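Local coordinates for protein mannuronan C5-epimerase (Pseudomonas syringae pv. tomato, PDB 4NK6) that epimerises beta-D-mannuronate residues to alpha-L-guluronate within the alginate polymer and, in a periplasmic complex, protects the new chain from degradation on its way to export, at residues G213-Q218 with G247-E252; G234-S239 with N261-N266; G270-D275 with G295-R300; S299-N304 with D323-G328; I344-S349 with I367-S372. All blocks are in the same frame, centred on the assembly; numbering follows the deposited sequence.

Contact 1. Residues G213-Q218 with G247-E252; sequences GVSISQ and GFYCYE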
# COMPACT_ATOMS: atom_id res chain seq x y z
N GLY A 213 0.62 -7.67 4.35
CA GLY A 213 1.19 -8.07 3.06
C GLY A 213 2.58 -7.52 2.86
O GLY A 213 3.57 -8.19 3.13
N VAL A 214 2.65 -6.29 2.35
CA VAL A 214 3.90 -5.53 2.35
C VAL A 214 3.54 -4.27 3.12
O VAL A 214 2.72 -3.48 2.67
CB VAL A 214 4.35 -5.17 0.92
CG1 VAL A 214 5.50 -4.17 0.95
CG2 VAL A 214 4.72 -6.43 0.14
N SER A 215 4.11 -4.12 4.30
CA SER A 215 3.74 -3.03 5.20
C SER A 215 4.96 -2.22 5.57
O SER A 215 5.96 -2.77 6.02
CB SER A 215 3.12 -3.59 6.50
OG SER A 215 1.91 -4.28 6.24
N ILE A 216 4.86 -0.91 5.38
CA ILE A 216 5.92 0.04 5.72
C ILE A 216 5.42 0.83 6.92
O ILE A 216 4.36 1.44 6.85
CB ILE A 216 6.17 1.01 4.54
CG1 ILE A 216 6.27 0.23 3.22
CG2 ILE A 216 7.40 1.87 4.79
CD1 ILE A 216 7.49 -0.71 3.15
N SER A 217 6.15 0.86 8.03
CA SER A 217 5.56 1.39 9.24
C SER A 217 6.51 2.02 10.24
O SER A 217 7.52 1.43 10.62
CB SER A 217 4.76 0.29 9.96
OG SER A 217 4.06 0.79 11.09
N GLN A 218 6.15 3.21 10.71
CA GLN A 218 6.79 3.76 11.89
C GLN A 218 6.52 2.81 13.06
O GLN A 218 5.52 2.07 13.05
CB GLN A 218 6.22 5.16 12.18
CG GLN A 218 6.76 5.85 13.43
CD GLN A 218 8.28 6.01 13.43
OE1 GLN A 218 9.01 5.07 13.75
NE2 GLN A 218 8.76 7.19 13.09
N GLY A 247 -2.35 -5.25 -0.88
CA GLY A 247 -1.20 -5.20 -1.77
C GLY A 247 -0.08 -4.34 -1.21
O GLY A 247 1.10 -4.69 -1.32
N PHE A 248 -0.44 -3.20 -0.63
CA PHE A 248 0.53 -2.30 -0.01
C PHE A 248 -0.12 -1.58 1.16
O PHE A 248 -1.27 -1.16 1.08
CB PHE A 248 1.04 -1.26 -1.02
CG PHE A 248 1.92 -0.18 -0.41
CD1 PHE A 248 1.37 1.00 0.11
CD2 PHE A 248 3.30 -0.34 -0.35
CE1 PHE A 248 2.17 1.99 0.67
CE2 PHE A 248 4.11 0.66 0.21
CZ PHE A 248 3.55 1.83 0.72
N TYR A 249 0.62 -1.43 2.25
CA TYR A 249 0.13 -0.69 3.40
C TYR A 249 1.26 0.16 3.96
O TYR A 249 2.42 -0.26 3.93
CB TYR A 249 -0.36 -1.66 4.49
CG TYR A 249 -0.65 -1.01 5.83
CD1 TYR A 249 -1.90 -0.45 6.10
CD2 TYR A 249 0.32 -0.95 6.83
CE1 TYR A 249 -2.17 0.15 7.32
CE2 TYR A 249 0.05 -0.35 8.06
CZ TYR A 249 -1.20 0.19 8.29
OH TYR A 249 -1.47 0.79 9.51
N CYS A 250 0.93 1.34 4.46
CA CYS A 250 1.91 2.08 5.24
C CYS A 250 1.29 2.89 6.38
O CYS A 250 0.09 3.16 6.40
CB CYS A 250 2.82 2.95 4.36
SG CYS A 250 2.02 4.34 3.54
N TYR A 251 2.13 3.26 7.34
CA TYR A 251 1.72 3.96 8.55
C TYR A 251 2.82 4.95 8.90
O TYR A 251 3.99 4.55 9.03
CB TYR A 251 1.55 2.95 9.69
CG TYR A 251 1.43 3.54 11.09
CD1 TYR A 251 2.55 3.78 11.88
CD2 TYR A 251 0.18 3.83 11.64
CE1 TYR A 251 2.45 4.30 13.16
CE2 TYR A 251 0.06 4.36 12.92
CZ TYR A 251 1.20 4.59 13.67
OH TYR A 251 1.09 5.12 14.94
N GLU A 252 2.46 6.22 9.04
CA GLU A 252 3.41 7.29 9.32
C GLU A 252 4.69 7.17 8.48
O GLU A 252 5.80 7.17 9.01
CB GLU A 252 3.70 7.35 10.82
CG GLU A 252 2.52 7.85 11.63
CD GLU A 252 2.83 8.04 13.10
OE1 GLU A 252 4.03 7.98 13.46
OE2 GLU A 252 1.89 8.25 13.90
O HOH W 1 6.36 9.33 12.77
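I216 meets F248 and C250 where strands 215-217 and 248-251 pair in parallel on successive turns of the right-handed beta-helix. Four backbone bonds join them in a regular ladder. The tight part is the inward face. I216 CG1 reaches F248 CE2 at 3.7 Å, the two side chains crossing obliquely, and I216 CB lies 3.9 Å from C250 CB. Branched, aromatic and small side chains suit this interior, where I236 also closes on F248. The other face carries S215 and S217 against Y249 and Y251. A small serine beside each tyrosine leaves room for the ring: chi1 of 167° puts Y251 CG anti to the backbone N, and Y251 CD1 lies 3.4 Å from S217 OG. That hydroxyl is itself bonded to Q218 O and to NZ of the dimethyl-lysine at position 210, and Y249 on this face lies close to the proposed proton acceptor H274. The contact is looser at its end, where Q218 and E252 leave the strands. The amide and carboxylate, their planes 82° apart, share a water, while E252 OE2 turns to R276. The water accepts from Q218 NE2 at 3.2 Å and donates to E252 OE1 at 2.8 Å.

Contact 2. Residues G234-S239 with N261-N266; sequences GWIIDS and NTYRDN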
# COMPACT_ATOMS: atom_id res chain seq x y z
N GLY A 234 11.19 4.59 1.01
CA GLY A 234 11.63 3.65 -0.01
C GLY A 234 10.84 3.67 -1.30
O GLY A 234 10.03 4.57 -1.54
N TRP A 235 11.07 2.67 -2.15
CA TRP A 235 10.42 2.59 -3.45
C TRP A 235 9.91 1.19 -3.67
O TRP A 235 10.52 0.22 -3.24
CB TRP A 235 11.40 2.85 -4.60
CG TRP A 235 12.20 4.13 -4.62
CD1 TRP A 235 12.02 5.24 -3.85
CD2 TRP A 235 13.31 4.41 -5.48
NE1 TRP A 235 12.95 6.20 -4.17
CE2 TRP A 235 13.76 5.72 -5.17
CE3 TRP A 235 13.97 3.69 -6.49
CZ2 TRP A 235 14.84 6.31 -5.83
CZ3 TRP A 235 15.04 4.28 -7.14
CH2 TRP A 235 15.46 5.58 -6.81
N ILE A 236 8.81 1.10 -4.40
CA ILE A 236 8.36 -0.16 -4.96
C ILE A 236 8.04 0.12 -6.42
O ILE A 236 7.07 0.83 -6.72
CB ILE A 236 7.13 -0.70 -4.23
CG1 ILE A 236 7.52 -1.14 -2.82
CG2 ILE A 236 6.55 -1.88 -4.99
CD1 ILE A 236 6.33 -1.43 -1.91
N ILE A 237 8.85 -0.41 -7.33
CA ILE A 237 8.72 -0.06 -8.74
C ILE A 237 8.68 -1.26 -9.69
O ILE A 237 9.37 -2.27 -9.46
CB ILE A 237 9.84 0.92 -9.20
CG1 ILE A 237 11.21 0.26 -9.09
CG2 ILE A 237 9.80 2.23 -8.40
CD1 ILE A 237 12.33 1.13 -9.62
N ASP A 238 7.88 -1.13 -10.74
CA ASP A 238 7.81 -2.11 -11.84
C ASP A 238 7.68 -3.55 -11.36
O ASP A 238 8.27 -4.47 -11.93
CB ASP A 238 9.02 -1.96 -12.76
CG ASP A 238 9.18 -0.55 -13.27
OD1 ASP A 238 8.16 0.07 -13.62
OD2 ASP A 238 10.33 -0.06 -13.29
N SER A 239 6.89 -3.74 -10.31
CA SER A 239 6.74 -5.04 -9.69
C SER A 239 5.31 -5.53 -9.80
O SER A 239 4.46 -4.86 -10.37
CB SER A 239 7.20 -4.97 -8.23
OG SER A 239 8.60 -4.69 -8.21
N ASN A 261 3.71 -0.47 -11.05
CA ASN A 261 3.40 -1.81 -10.58
C ASN A 261 2.07 -2.33 -11.07
O ASN A 261 1.22 -1.56 -11.49
CB ASN A 261 3.40 -1.86 -9.05
CG ASN A 261 4.70 -1.36 -8.45
OD1 ASN A 261 5.74 -2.00 -8.57
ND2 ASN A 261 4.64 -0.20 -7.81
N THR A 262 1.91 -3.65 -11.03
CA THR A 262 0.61 -4.26 -11.24
C THR A 262 0.13 -4.87 -9.92
O THR A 262 0.81 -5.72 -9.33
CB THR A 262 0.66 -5.34 -12.35
OG1 THR A 262 0.85 -4.71 -13.63
CG2 THR A 262 -0.63 -6.13 -12.39
N TYR A 263 -1.02 -4.40 -9.44
CA TYR A 263 -1.67 -4.94 -8.26
C TYR A 263 -2.93 -5.67 -8.71
O TYR A 263 -3.93 -5.05 -9.04
CB TYR A 263 -2.05 -3.82 -7.27
CG TYR A 263 -0.85 -3.29 -6.51
CD1 TYR A 263 -0.48 -3.86 -5.30
CD2 TYR A 263 -0.07 -2.26 -7.02
CE1 TYR A 263 0.63 -3.41 -4.61
CE2 TYR A 263 1.04 -1.79 -6.34
CZ TYR A 263 1.39 -2.37 -5.13
OH TYR A 263 2.49 -1.93 -4.44
N ARG A 264 -2.86 -7.00 -8.74
CA ARG A 264 -3.94 -7.77 -9.34
C ARG A 264 -4.56 -8.76 -8.37
O ARG A 264 -3.85 -9.49 -7.67
CB ARG A 264 -3.44 -8.49 -10.60
CG ARG A 264 -2.28 -9.45 -10.35
CD ARG A 264 -1.84 -10.19 -11.62
NE ARG A 264 -2.94 -10.89 -12.27
CZ ARG A 264 -2.84 -11.51 -13.44
NH1 ARG A 264 -3.90 -12.12 -13.97
NH2 ARG A 264 -1.69 -11.53 -14.09
N ASP A 265 -5.89 -8.78 -8.33
CA ASP A 265 -6.62 -9.81 -7.60
C ASP A 265 -6.22 -9.88 -6.12
O ASP A 265 -6.13 -10.97 -5.54
CB ASP A 265 -6.41 -11.17 -8.27
CG ASP A 265 -6.66 -11.12 -9.77
OD1 ASP A 265 -7.67 -10.51 -10.17
OD2 ASP A 265 -5.85 -11.66 -10.54
N ASN A 266 -5.95 -8.73 -5.52
CA ASN A 266 -5.71 -8.70 -4.08
C ASN A 266 -7.01 -8.75 -3.31
O ASN A 266 -8.07 -8.49 -3.87
CB ASN A 266 -4.86 -7.50 -3.72
CG ASN A 266 -3.51 -7.54 -4.40
OD1 ASN A 266 -2.71 -8.44 -4.13
ND2 ASN A 266 -3.27 -6.61 -5.31
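The contact lies at a corner of the right-handed beta-helix, where the chain of one turn leaves strand 233-236 and N261 of the next turn fills the bend with its side-chain amide. Asparagine suits this place because its flat end both donates and accepts. N261 ND2 gives a nearly straight bond to I236 O (2.9 Å, 176° at the hydrogen); the oxygen lies in the amide plane, although the donor stands well above the plane of the I236 carbonyl. N261 OD1 takes S239 N at 2.7 Å. One side chain thus spans I236 to S239 and satisfies two polar backbone atoms of a buried bend. S239 braces the same bend from within, its OG donating to I237 O, and D238 adopts the positive phi of the turn. Beyond the bend the main chains come together, with T262 N bonded to S239 O at 2.9 Å. On the apolar side the side chains of I236 and N261 cross at about a right angle, I236 CG2 lying 3.7 Å from N261 OD1 and 4.1 Å from Y263 OH. The ring of Y263 stacks on F241 of strand 240-242 and touches V287 of strand 281-288, while both I236 and Y263 pack on F248 of strand 246-251, inside the coil.

Contact 3. Residues G270-D275 with G295-R300; sequences GIDPHD and GIIISR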
# COMPACT_ATOMS: atom_id res chain seq x y z
N GLY A 270 -5.92 -2.87 -2.96
CA GLY A 270 -4.70 -2.88 -3.76
C GLY A 270 -3.60 -2.11 -3.06
O GLY A 270 -2.63 -2.69 -2.59
N ILE A 271 -3.76 -0.79 -2.97
CA ILE A 271 -2.77 0.09 -2.38
C ILE A 271 -3.46 0.90 -1.27
O ILE A 271 -4.40 1.64 -1.55
CB ILE A 271 -2.19 1.08 -3.44
CG1 ILE A 271 -1.71 0.31 -4.69
CG2 ILE A 271 -1.05 1.90 -2.88
CD1 ILE A 271 -1.10 1.22 -5.77
N ASP A 272 -2.98 0.78 -0.04
CA ASP A 272 -3.70 1.32 1.13
C ASP A 272 -2.80 2.11 2.09
O ASP A 272 -2.57 1.69 3.23
CB ASP A 272 -4.39 0.14 1.86
CG ASP A 272 -5.08 0.55 3.17
OD1 ASP A 272 -5.73 1.62 3.22
OD2 ASP A 272 -4.95 -0.21 4.16
N PRO A 273 -2.27 3.26 1.64
CA PRO A 273 -1.47 4.10 2.55
C PRO A 273 -2.32 4.66 3.68
O PRO A 273 -3.48 4.98 3.45
CB PRO A 273 -1.01 5.25 1.64
CG PRO A 273 -1.09 4.71 0.25
CD PRO A 273 -2.32 3.84 0.28
N HIS A 274 -1.76 4.81 4.88
CA HIS A 274 -2.57 5.11 6.06
C HIS A 274 -1.86 6.04 7.03
O HIS A 274 -0.64 6.18 7.01
CB HIS A 274 -2.88 3.80 6.82
CG HIS A 274 -4.34 3.47 6.91
ND1 HIS A 274 -5.13 3.88 7.96
CD2 HIS A 274 -5.14 2.75 6.09
CE1 HIS A 274 -6.36 3.44 7.78
NE2 HIS A 274 -6.40 2.75 6.66
N ASP A 275 -2.67 6.64 7.90
CA ASP A 275 -2.21 7.19 9.17
C ASP A 275 -1.04 8.16 9.10
O ASP A 275 0.09 7.82 9.49
CB ASP A 275 -1.88 6.06 10.15
CG ASP A 275 -3.12 5.33 10.66
OD1 ASP A 275 -4.23 5.56 10.14
OD2 ASP A 275 -2.98 4.52 11.59
N GLY A 295 -9.50 -0.28 -5.00
CA GLY A 295 -8.22 -0.42 -5.67
C GLY A 295 -7.17 0.38 -4.93
O GLY A 295 -6.16 -0.16 -4.47
N ILE A 296 -7.39 1.68 -4.82
CA ILE A 296 -6.44 2.57 -4.17
C ILE A 296 -7.18 3.39 -3.12
O ILE A 296 -8.20 4.01 -3.41
CB ILE A 296 -5.79 3.53 -5.19
CG1 ILE A 296 -5.03 2.74 -6.28
CG2 ILE A 296 -4.86 4.51 -4.50
CD1 ILE A 296 -4.36 3.65 -7.32
N ILE A 297 -6.68 3.38 -1.89
CA ILE A 297 -7.29 4.18 -0.83
C ILE A 297 -6.23 4.77 0.08
O ILE A 297 -5.37 4.05 0.57
CB ILE A 297 -8.36 3.38 0.00
CG1 ILE A 297 -8.82 4.20 1.22
CG2 ILE A 297 -7.81 2.01 0.46
CD1 ILE A 297 -10.00 3.58 2.04
N ILE A 298 -6.26 6.07 0.29
CA ILE A 298 -5.44 6.67 1.33
C ILE A 298 -6.37 7.10 2.45
O ILE A 298 -7.44 7.66 2.20
CB ILE A 298 -4.58 7.84 0.81
CG1 ILE A 298 -5.45 9.03 0.39
CG2 ILE A 298 -3.72 7.38 -0.38
CD1 ILE A 298 -4.64 10.20 -0.17
N SER A 299 -5.99 6.80 3.69
CA SER A 299 -6.91 6.99 4.81
C SER A 299 -6.22 7.49 6.06
O SER A 299 -5.17 6.98 6.47
CB SER A 299 -7.66 5.69 5.10
OG SER A 299 -8.52 5.85 6.21
N ARG A 300 -6.84 8.49 6.67
CA ARG A 300 -6.43 9.07 7.95
C ARG A 300 -5.22 9.97 7.85
O ARG A 300 -4.10 9.58 8.19
CB ARG A 300 -6.29 8.04 9.09
CG ARG A 300 -6.17 8.72 10.46
CD ARG A 300 -6.21 7.75 11.63
NE ARG A 300 -7.54 7.18 11.84
CZ ARG A 300 -7.85 5.90 11.65
NH1 ARG A 300 -6.92 5.03 11.27
NH2 ARG A 300 -9.10 5.48 11.87
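H274, the proposed proton acceptor, lies with its imidazole over S299: the serine CB sits 3.8 Å from the ring centroid, 23° off the normal, in a CH-pi contact. S299 O approaches the same ring nearer its rim. The small serine lets the imidazole lie close to the neighbouring strand of the parallel beta-helix. H274 ND1 donates almost straight to D275 OD1 (2.9 Å, 176°), in the plane of the ring but from above that of the carboxylate. The same oxygen receives R300 NH1 at 3.0 Å on its syn side, 15° out of the carboxylate plane, in a salt bridge. R300 runs alongside D275 and bends at chi3; its NH2 has a further partner in D407.

The other end of the contact is framework. I271 and I296 face the interior, bracketed by the bonds from I271 N to G295 O and from I297 N to I271 O. P273 has no N-H to give, and its CD instead packs 3.1 Å from I297 O, while its CG meets I298 CG2. The bond to D275 fixes the rotation of the imidazole, consistent with the proposed role of H274, and R300 would probably stabilise the shared carboxylate.

Contact 4. Residues S299-N304 with D323-G328; sequences SREVDN and DRNSVG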
# COMPACT_ATOMS: atom_id res chain seq x y z
N SER A 299 -5.99 6.80 3.69
CA SER A 299 -6.91 6.99 4.81
C SER A 299 -6.22 7.49 6.06
O SER A 299 -5.17 6.98 6.47
CB SER A 299 -7.66 5.69 5.10
OG SER A 299 -8.52 5.85 6.21
N ARG A 300 -6.84 8.49 6.67
CA ARG A 300 -6.43 9.07 7.95
C ARG A 300 -5.22 9.97 7.85
O ARG A 300 -4.10 9.58 8.19
CB ARG A 300 -6.29 8.04 9.09
CG ARG A 300 -6.17 8.72 10.46
CD ARG A 300 -6.21 7.75 11.63
NE ARG A 300 -7.54 7.18 11.84
CZ ARG A 300 -7.85 5.90 11.65
NH1 ARG A 300 -6.92 5.03 11.27
NH2 ARG A 300 -9.10 5.48 11.87
N GLU A 301 -5.48 11.19 7.40
CA GLU A 301 -4.45 12.22 7.23
C GLU A 301 -3.29 11.77 6.37
O GLU A 301 -2.13 12.04 6.69
CB GLU A 301 -3.96 12.74 8.58
CG GLU A 301 -5.09 13.17 9.49
CD GLU A 301 -4.58 14.00 10.65
OE1 GLU A 301 -4.32 13.42 11.72
OE2 GLU A 301 -4.43 15.22 10.47
N VAL A 302 -3.58 11.09 5.28
CA VAL A 302 -2.55 10.94 4.27
C VAL A 302 -2.59 12.23 3.46
O VAL A 302 -3.56 12.50 2.76
CB VAL A 302 -2.76 9.69 3.41
CG1 VAL A 302 -1.62 9.56 2.41
CG2 VAL A 302 -2.80 8.47 4.31
N ASP A 303 -1.53 13.03 3.60
CA ASP A 303 -1.54 14.40 3.12
C ASP A 303 -0.43 14.68 2.11
O ASP A 303 0.57 13.97 2.07
CB ASP A 303 -1.41 15.39 4.29
CG ASP A 303 -2.58 15.33 5.26
OD1 ASP A 303 -3.58 14.66 4.94
OD2 ASP A 303 -2.51 15.96 6.34
N ASN A 304 -0.63 15.72 1.30
CA ASN A 304 0.41 16.22 0.40
C ASN A 304 1.02 15.13 -0.47
O ASN A 304 2.24 15.06 -0.63
CB ASN A 304 1.49 16.94 1.22
CG ASN A 304 0.91 18.02 2.11
OD1 ASN A 304 -0.05 18.70 1.73
ND2 ASN A 304 1.46 18.17 3.31
N ASP A 323 -9.82 9.22 2.28
CA ASP A 323 -10.64 8.97 3.46
C ASP A 323 -10.08 9.64 4.72
O ASP A 323 -8.86 9.79 4.86
CB ASP A 323 -10.76 7.46 3.68
CG ASP A 323 -11.60 7.09 4.90
OD1 ASP A 323 -12.74 7.57 5.02
OD2 ASP A 323 -11.11 6.31 5.75
N ARG A 324 -10.98 10.02 5.63
CA ARG A 324 -10.60 10.46 6.98
C ARG A 324 -9.57 11.59 7.02
O ARG A 324 -8.44 11.40 7.48
CB ARG A 324 -10.12 9.26 7.81
CG ARG A 324 -11.26 8.35 8.30
CD ARG A 324 -10.77 7.09 9.01
NE ARG A 324 -11.86 6.44 9.76
CZ ARG A 324 -12.80 5.68 9.21
NH1 ARG A 324 -12.80 5.46 7.90
NH2 ARG A 324 -13.74 5.13 9.97
N ASN A 325 -9.97 12.75 6.52
CA ASN A 325 -9.17 13.96 6.66
C ASN A 325 -7.80 13.86 5.97
O ASN A 325 -6.79 14.35 6.48
CB ASN A 325 -9.05 14.35 8.14
CG ASN A 325 -8.61 15.79 8.34
OD1 ASN A 325 -8.82 16.63 7.47
ND2 ASN A 325 -8.01 16.08 9.50
N SER A 326 -7.78 13.21 4.81
CA SER A 326 -6.60 13.17 3.96
C SER A 326 -6.64 14.35 3.00
O SER A 326 -7.49 14.39 2.10
CB SER A 326 -6.56 11.85 3.18
OG SER A 326 -6.38 10.75 4.05
N VAL A 327 -5.74 15.31 3.19
CA VAL A 327 -5.85 16.62 2.54
C VAL A 327 -4.58 17.05 1.80
O VAL A 327 -3.51 16.51 2.04
CB VAL A 327 -6.22 17.72 3.58
CG1 VAL A 327 -7.40 17.29 4.44
CG2 VAL A 327 -5.02 18.06 4.46
N GLY A 328 -4.71 18.04 0.91
CA GLY A 328 -3.57 18.61 0.21
C GLY A 328 -3.06 17.72 -0.91
O GLY A 328 -1.92 17.88 -1.38
O HOH W 2 -4.98 16.13 7.71
O HOH W 3 -0.35 20.43 -0.65
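S299 OG and D323 CG both stand anti to their own backbone N (chi1 178° and 179°), which brings hydroxyl and carboxylate side by side on one face of the strands. S299 OG donates to D323 OD2 at 2.7 Å, on the anti side. R324 NH1 holds the syn lone pair of that same oxygen, so two donors hold D323 OD2. R324 and R300 run alongside each other, R300 NH2 only 3.6 Å from R324 NE. D407 offsets these like charges with a salt bridge to each nitrogen. In the turn, S326 OG is small enough to work both ways: it donates to D323 O and accepts V302 N at 3.1 Å. R300 N also meets D323 O, from the opposite face of its plane. D303 OD1 accepts V327 N along a nearly straight line (2.9 Å, 175°), as suits a short acidic side chain. The planes of the E301 carboxylate and N325 amide lie nearly parallel in separate layers, N325 ND2 3.8 Å from E301 OE2. At the exposed end, a water donates to N304 OD1 and G328 O. Equivalent turns stacked coil upon coil, polar side chains bonded to neighbouring backbone, are typical of the right-handed parallel beta-helix.

Contact 5. Residues I344-S349 with I367-S372; sequences ITLYES and IRVRNS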
# COMPACT_ATOMS: atom_id res chain seq x y z
N ILE A 344 -14.13 7.55 -8.14
CA ILE A 344 -13.42 8.19 -7.03
C ILE A 344 -14.42 8.55 -5.92
O ILE A 344 -15.48 9.12 -6.20
CB ILE A 344 -12.77 9.51 -7.47
CG1 ILE A 344 -11.84 9.28 -8.67
CG2 ILE A 344 -12.02 10.15 -6.30
CD1 ILE A 344 -11.25 10.57 -9.27
N THR A 345 -14.09 8.22 -4.68
CA THR A 345 -14.92 8.64 -3.55
C THR A 345 -14.09 9.46 -2.56
O THR A 345 -13.02 9.02 -2.15
CB THR A 345 -15.51 7.43 -2.79
OG1 THR A 345 -16.01 6.46 -3.71
CG2 THR A 345 -16.64 7.89 -1.85
N LEU A 346 -14.57 10.64 -2.20
CA LEU A 346 -13.96 11.42 -1.13
C LEU A 346 -14.83 11.36 0.11
O LEU A 346 -16.00 11.75 0.08
CB LEU A 346 -13.75 12.88 -1.54
CG LEU A 346 -12.94 13.23 -2.80
CD1 LEU A 346 -12.24 14.55 -2.61
CD2 LEU A 346 -11.96 12.17 -3.22
N TYR A 347 -14.26 10.87 1.19
CA TYR A 347 -14.95 10.74 2.46
C TYR A 347 -14.28 11.68 3.47
O TYR A 347 -13.15 11.41 3.90
CB TYR A 347 -14.78 9.33 2.99
CG TYR A 347 -15.60 8.22 2.35
CD1 TYR A 347 -16.98 8.32 2.23
CD2 TYR A 347 -14.99 7.05 1.93
CE1 TYR A 347 -17.73 7.27 1.69
CE2 TYR A 347 -15.72 6.02 1.38
CZ TYR A 347 -17.08 6.13 1.27
OH TYR A 347 -17.79 5.08 0.72
N GLU A 348 -14.98 12.74 3.85
CA GLU A 348 -14.52 13.64 4.91
C GLU A 348 -13.06 14.07 4.69
O GLU A 348 -12.26 14.07 5.62
CB GLU A 348 -14.67 12.98 6.28
CG GLU A 348 -16.12 12.72 6.71
CD GLU A 348 -16.80 11.61 5.91
OE1 GLU A 348 -16.24 10.49 5.81
OE2 GLU A 348 -17.90 11.84 5.38
N SER A 349 -12.73 14.39 3.45
CA SER A 349 -11.35 14.69 3.07
C SER A 349 -11.33 15.90 2.14
O SER A 349 -11.44 15.75 0.91
CB SER A 349 -10.70 13.49 2.37
OG SER A 349 -10.49 12.41 3.28
N ILE A 367 -17.59 10.47 -9.72
CA ILE A 367 -16.88 11.08 -8.61
C ILE A 367 -17.87 11.41 -7.49
O ILE A 367 -18.81 12.19 -7.69
CB ILE A 367 -16.16 12.38 -9.04
CG1 ILE A 367 -15.10 12.08 -10.10
CG2 ILE A 367 -15.52 13.08 -7.83
CD1 ILE A 367 -14.52 13.34 -10.80
N ARG A 368 -17.68 10.81 -6.32
CA ARG A 368 -18.55 11.09 -5.19
C ARG A 368 -17.80 11.82 -4.08
O ARG A 368 -16.68 11.44 -3.72
CB ARG A 368 -19.22 9.82 -4.66
CG ARG A 368 -20.12 10.08 -3.45
CD ARG A 368 -21.15 8.96 -3.22
NE ARG A 368 -20.55 7.70 -2.79
CZ ARG A 368 -20.47 7.30 -1.53
NH1 ARG A 368 -19.93 6.12 -1.24
NH2 ARG A 368 -20.92 8.08 -0.55
N VAL A 369 -18.40 12.88 -3.56
CA VAL A 369 -17.78 13.68 -2.52
C VAL A 369 -18.71 13.79 -1.33
O VAL A 369 -19.79 14.36 -1.44
CB VAL A 369 -17.48 15.12 -3.02
CG1 VAL A 369 -16.79 15.93 -1.93
CG2 VAL A 369 -16.62 15.08 -4.29
N ARG A 370 -18.30 13.23 -0.19
CA ARG A 370 -19.14 13.25 1.00
C ARG A 370 -18.44 14.06 2.10
O ARG A 370 -17.27 13.82 2.39
CB ARG A 370 -19.42 11.83 1.49
CG ARG A 370 -20.44 11.74 2.65
CD ARG A 370 -20.56 10.31 3.20
NE ARG A 370 -19.48 9.97 4.13
CZ ARG A 370 -19.32 8.76 4.68
NH1 ARG A 370 -18.32 8.55 5.52
NH2 ARG A 370 -20.16 7.77 4.39
N ASN A 371 -19.17 15.02 2.67
CA ASN A 371 -18.68 15.78 3.83
C ASN A 371 -17.30 16.39 3.64
O ASN A 371 -16.51 16.41 4.58
CB ASN A 371 -18.65 14.90 5.10
CG ASN A 371 -20.04 14.54 5.60
OD1 ASN A 371 -21.01 15.26 5.37
ND2 ASN A 371 -20.14 13.41 6.29
N SER A 372 -17.00 16.85 2.43
CA SER A 372 -15.69 17.41 2.13
C SER A 372 -15.83 18.81 1.53
O SER A 372 -16.64 19.03 0.63
CB SER A 372 -14.94 16.50 1.15
OG SER A 372 -14.94 15.16 1.61
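Y347 sets CD1 over the face of the R370 guanidinium, 3.4 Å from CZ and above the centre of that group, with the two planes 49° apart. The arginine is held flat beneath it by E348, which it grips side-on: R370 NE reaches E348 OE2 at 2.7 Å and R370 NH1 reaches E348 OE1 at 2.9 Å. Bending at chi2 (71°) turns E348 CD back toward the neighbouring strand. N371 ND2 adds a third bond, to E348 OE2 from its anti side, so a buried carboxylate has both oxygens occupied. Across the contact R368 NH1 gives Y347 OH a weak, strongly bent bond (3.1 Å); T345 CG2 lies over one face of the R368 guanidinium, and R368 NE pairs more strongly with D342. Beneath this polar surface runs a regular parallel ladder between strands 344-347 and 367-370, consecutive coils of the right-handed beta-helix. Inward, like stacks on like: I344 CD1 lies 4.2 Å from I367 CG1, and L346 CB near V369 CG1, branched side chains filling the core. Past the strands, the hydroxyl of S372 suits the turn because it acts twice, accepting S349 N at 3.0 Å and donating to R370 O, which E348 N meets from the opposite face.

How the contacts relate
Contacts 1, 3 and 5 join neighbouring coils through the same run of parallel strands, and each sets apolar side chains inward. Their other faces differ: serines and tyrosines in contact 1, the proposed catalytic histidine with its carboxylate and arginine in contact 3, and arginines with glutamate in contact 5. Contact 2 is a buried corner elsewhere in the coil, held mainly by one asparagine, yet it reaches contact 1 through I236, Y263 and F248. Contact 4, the most exposed of the five, continues from contact 3 through the shared S299 and R300, adding side-chain-to-backbone bonds and waters to its remaining backbone bonds. Its backbone then meets contact 5, from N325 N to E348 O.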